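Local structure of endo-beta-1,2-glucanase (Talaromyces funiculosus, 6IMV) at residues E41-S50 with L431-V440. The protein hydrolyses internal beta-1,2-glucosidic linkages of beta-1,2-glucans as a fungal endo-acting glycoside hydrolase that binds sophorose. Numbering follows the deposited sequence.
Sequences EGKFHQNNIS and LTWDSKVSTV. With BGC (beta-D-glucopyranose), chain I.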
loop_
_atom_site.group_PDB
_atom_site.type_symbol
_atom_site.label_atom_id
_atom_site.label_comp_id
_atom_site.label_asym_id
_atom_site.label_seq_id
_atom_site.Cartn_x
_atom_site.Cartn_y
_atom_site.Cartn_z
ATOM N N GLU A 41 6.573 7.510 13.064
ATOM C CA GLU A 41 6.290 6.390 12.166
ATOM C C GLU A 41 7.497 5.435 12.117
ATOM O O GLU A 41 7.334 4.217 12.095
ATOM C CB GLU A 41 5.930 6.893 10.764
ATOM C CG GLU A 41 4.502 7.412 10.622
ATOM C CD GLU A 41 3.447 6.609 11.355
ATOM O OE1 GLU A 41 3.298 5.400 11.064
ATOM O OE2 GLU A 41 2.790 7.192 12.227
ATOM N N GLY A 42 8.706 6.005 12.081
ATOM C CA GLY A 42 9.951 5.261 12.056
ATOM C C GLY A 42 10.137 4.310 13.232
ATOM O O GLY A 42 10.836 3.313 13.107
ATOM N N LYS A 43 9.514 4.605 14.377
ATOM C CA LYS A 43 9.600 3.740 15.560
ATOM C C LYS A 43 8.888 2.406 15.318
ATOM O O LYS A 43 9.153 1.432 16.032
ATOM C CB LYS A 43 9.043 4.437 16.806
ATOM C CG LYS A 43 9.800 5.688 17.225
ATOM C CD LYS A 43 11.299 5.500 17.238
ATOM C CE LYS A 43 12.040 6.652 17.887
ATOM N NZ LYS A 43 13.470 6.632 17.498
ATOM N N PHE A 44 7.998 2.365 14.322
ATOM C CA PHE A 44 7.364 1.114 13.894
ATOM C C PHE A 44 8.429 0.143 13.370
ATOM O O PHE A 44 8.281 -1.085 13.495
ATOM C CB PHE A 44 6.294 1.393 12.839
ATOM C CG PHE A 44 5.581 0.182 12.288
ATOM C CD1 PHE A 44 4.933 -0.711 13.129
ATOM C CD2 PHE A 44 5.499 -0.029 10.921
ATOM C CE1 PHE A 44 4.244 -1.801 12.619
ATOM C CE2 PHE A 44 4.811 -1.121 10.411
ATOM C CZ PHE A 44 4.185 -2.004 11.260
ATOM N N HIS A 45 9.503 0.702 12.791
ATOM C CA HIS A 45 10.558 -0.083 12.154
ATOM C C HIS A 45 11.513 -0.630 13.220
ATOM O O HIS A 45 12.579 -0.055 13.450
ATOM C CB HIS A 45 11.306 0.751 11.106
ATOM C CG HIS A 45 12.216 -0.071 10.260
ATOM N ND1 HIS A 45 13.525 -0.319 10.614
ATOM C CD2 HIS A 45 12.005 -0.726 9.099
ATOM C CE1 HIS A 45 14.089 -1.076 9.695
ATOM N NE2 HIS A 45 13.179 -1.334 8.750
ATOM N N GLN A 46 11.107 -1.732 13.851
ATOM C CA GLN A 46 11.888 -2.422 14.875
ATOM C C GLN A 46 11.592 -3.924 14.789
ATOM O O GLN A 46 10.491 -4.335 14.406
ATOM C CB GLN A 46 11.516 -1.959 16.287
ATOM C CG GLN A 46 11.773 -0.488 16.560
ATOM C CD GLN A 46 11.560 -0.147 18.018
ATOM O OE1 GLN A 46 12.260 -0.668 18.883
ATOM N NE2 GLN A 46 10.614 0.745 18.299
ATOM N N ASN A 47 12.585 -4.731 15.174
ATOM C CA ASN A 47 12.447 -6.167 15.310
ATOM C C ASN A 47 11.283 -6.476 16.258
ATOM O O ASN A 47 11.100 -5.792 17.266
ATOM C CB ASN A 47 13.737 -6.812 15.823
ATOM C CG ASN A 47 13.630 -8.317 15.867
ATOM O OD1 ASN A 47 13.323 -8.938 14.859
ATOM N ND2 ASN A 47 13.835 -8.909 17.034
ATOM N N ASN A 48 10.492 -7.495 15.899
ATOM C CA ASN A 48 9.356 -8.010 16.676
ATOM C C ASN A 48 8.172 -7.034 16.668
ATOM O O ASN A 48 7.138 -7.335 17.255
ATOM C CB ASN A 48 9.733 -8.367 18.120
ATOM C CG ASN A 48 10.334 -9.750 18.247
ATOM O OD1 ASN A 48 11.512 -9.948 17.964
ATOM N ND2 ASN A 48 9.546 -10.712 18.688
ATOM N N ILE A 49 8.312 -5.876 16.015
ATOM C CA ILE A 49 7.210 -4.926 15.885
ATOM C C ILE A 49 6.661 -4.987 14.455
ATOM O O ILE A 49 5.468 -5.231 14.275
ATOM C CB ILE A 49 7.649 -3.499 16.267
ATOM C CG1 ILE A 49 8.240 -3.430 17.682
ATOM C CG2 ILE A 49 6.492 -2.528 16.084
ATOM C CD1 ILE A 49 7.275 -3.780 18.783
ATOM N N SER A 50 7.533 -4.739 13.463
ATOM C CA SER A 50 7.125 -4.651 12.053
ATOM C C SER A 50 7.878 -5.661 11.177
ATOM O O SER A 50 7.436 -5.931 10.061
ATOM C CB SER A 50 7.316 -3.259 11.511
ATOM O OG SER A 50 8.693 -2.901 11.481
ATOM N N LEU A 431 -0.901 -2.016 15.125
ATOM C CA LEU A 431 -0.059 -1.400 14.110
ATOM C C LEU A 431 0.034 -2.353 12.912
ATOM O O LEU A 431 0.287 -3.529 13.114
ATOM C CB LEU A 431 1.346 -1.163 14.676
ATOM C CG LEU A 431 1.435 -0.603 16.092
ATOM C CD1 LEU A 431 2.864 -0.718 16.601
ATOM C CD2 LEU A 431 0.945 0.839 16.154
ATOM N N THR A 432 -0.135 -1.840 11.686
ATOM C CA THR A 432 0.158 -2.611 10.482
ATOM C C THR A 432 0.884 -1.729 9.464
ATOM O O THR A 432 0.753 -0.505 9.497
ATOM C CB THR A 432 -1.112 -3.203 9.849
ATOM O OG1 THR A 432 -1.936 -2.134 9.385
ATOM C CG2 THR A 432 -1.904 -4.074 10.805
ATOM N N TRP A 433 1.637 -2.370 8.559
ATOM C CA TRP A 433 2.273 -1.677 7.431
ATOM C C TRP A 433 1.211 -0.931 6.627
ATOM O O TRP A 433 1.407 0.242 6.278
ATOM C CB TRP A 433 3.049 -2.639 6.522
ATOM C CG TRP A 433 4.295 -3.176 7.144
ATOM C CD1 TRP A 433 4.391 -4.260 7.960
ATOM C CD2 TRP A 433 5.626 -2.642 7.023
ATOM N NE1 TRP A 433 5.687 -4.451 8.344
ATOM C CE2 TRP A 433 6.472 -3.474 7.789
ATOM C CE3 TRP A 433 6.186 -1.556 6.342
ATOM C CZ2 TRP A 433 7.843 -3.243 7.900
ATOM C CZ3 TRP A 433 7.540 -1.328 6.456
ATOM C CH2 TRP A 433 8.352 -2.153 7.232
ATOM N N ASP A 434 0.106 -1.634 6.332
ATOM C CA ASP A 434 -0.978 -1.115 5.487
ATOM C C ASP A 434 -1.530 0.207 6.054
ATOM O O ASP A 434 -1.778 1.140 5.284
ATOM C CB ASP A 434 -2.083 -2.164 5.300
ATOM C CG ASP A 434 -1.781 -3.226 4.247
ATOM O OD1 ASP A 434 -0.776 -3.923 4.384
ATOM O OD2 ASP A 434 -2.588 -3.378 3.306
ATOM N N SER A 435 -1.725 0.296 7.378
ATOM C CA SER A 435 -2.394 1.475 7.987
ATOM C C SER A 435 -1.407 2.600 8.329
ATOM O O SER A 435 -1.827 3.648 8.791
ATOM C CB SER A 435 -3.213 1.100 9.213
ATOM O OG SER A 435 -2.389 0.879 10.342
ATOM N N LYS A 436 -0.104 2.391 8.107
ATOM C CA LYS A 436 0.909 3.334 8.608
ATOM C C LYS A 436 1.922 3.722 7.526
ATOM O O LYS A 436 2.206 4.912 7.332
ATOM C CB LYS A 436 1.631 2.712 9.799
ATOM C CG LYS A 436 0.785 2.563 11.053
ATOM C CD LYS A 436 1.471 1.753 12.134
ATOM C CE LYS A 436 2.716 2.402 12.694
ATOM N NZ LYS A 436 2.420 3.761 13.204
ATOM N N VAL A 437 2.504 2.720 6.869
ATOM C CA VAL A 437 3.646 2.933 5.990
ATOM C C VAL A 437 3.170 3.180 4.553
ATOM O O VAL A 437 3.968 3.626 3.722
ATOM C CB VAL A 437 4.652 1.773 6.098
ATOM C CG1 VAL A 437 5.879 1.983 5.216
ATOM C CG2 VAL A 437 5.062 1.561 7.540
ATOM N N SER A 438 1.882 2.927 4.268
ATOM C CA SER A 438 1.243 3.430 3.040
ATOM C C SER A 438 1.344 4.969 3.008
ATOM O O SER A 438 1.738 5.568 2.008
ATOM C CB SER A 438 -0.196 2.983 2.955
ATOM O OG SER A 438 -0.864 3.247 4.186
ATOM N N THR A 439 0.986 5.596 4.133
ATOM C CA THR A 439 1.024 7.032 4.293
ATOM C C THR A 439 2.470 7.529 4.180
ATOM O O THR A 439 2.742 8.494 3.479
ATOM C CB THR A 439 0.397 7.466 5.619
ATOM O OG1 THR A 439 -0.905 6.879 5.670
ATOM C CG2 THR A 439 0.317 8.973 5.751
ATOM N N VAL A 440 3.390 6.842 4.854
ATOM C CA VAL A 440 4.806 7.186 4.785
ATOM C C VAL A 440 5.245 7.202 3.314
ATOM O O VAL A 440 5.861 8.177 2.863
ATOM C CB VAL A 440 5.670 6.245 5.640
ATOM C CG1 VAL A 440 7.160 6.447 5.369
ATOM C CG2 VAL A 440 5.356 6.409 7.120
HETATM C C2 BGC I . -5.858 -9.541 7.194
HETATM C C3 BGC I . -5.365 -8.857 8.481
HETATM C C4 BGC I . -4.313 -7.768 8.194
HETATM C C5 BGC I . -4.799 -6.857 7.057
HETATM C C6 BGC I . -3.776 -5.789 6.659
HETATM C C1 BGC I . -6.253 -8.502 6.153
HETATM O O1 BGC I . -6.687 -9.070 4.914
HETATM O O2 BGC I . -7.005 -10.315 7.498
HETATM O O3 BGC I . -4.826 -9.821 9.388
HETATM O O4 BGC I . -4.018 -6.992 9.373
HETATM O O5 BGC I . -5.137 -7.645 5.910
HETATM O O6 BGC I . -2.625 -6.429 6.114
#
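Phe44 drives its ring into the strand-to-helix junction, making a T-shaped (edge-to-face) pair with Trp433 where strand 427-432 of the antiparallel sheet passes into helix 433-443. Its chi1 of 179° sets CG opposite the backbone N and carries the phenyl edge to the indole's five-membered ring, centroids 4.9 Å apart and planes at 66°. Opposite faces of the phenyl ring are covered by Ser50 CB and by the aliphatic chain of Lys436, whose CE makes a CH-pi contact. Beyond the ring, bends at chi3 and chi4 turn Lys436 NZ to Glu41 OE1, a 2.8 Å salt bridge; NZ also donates to the carbonyls of Tyr414 and Ser416, so three oxygens take up the buried ammonium. Packing slackens toward the partly exposed Ile49, where CG2 comes no nearer than 4.1 Å to Leu431 CD1, and the turn at Gln46-Asn48 lies exposed to solvent. Thr432, at the helix N-cap and in the glucose pocket with Asp434, accepts from Ser435 N through OG1, which also bonds Glu418. Trp433 NE1 donates to Ser50 O at 2.9 Å. Replacing Trp433 by an alanine would probably leave the Phe44 edge without an aromatic face and Ser50 O without this donor. Ser50 O sits just 5° out of the indole plane.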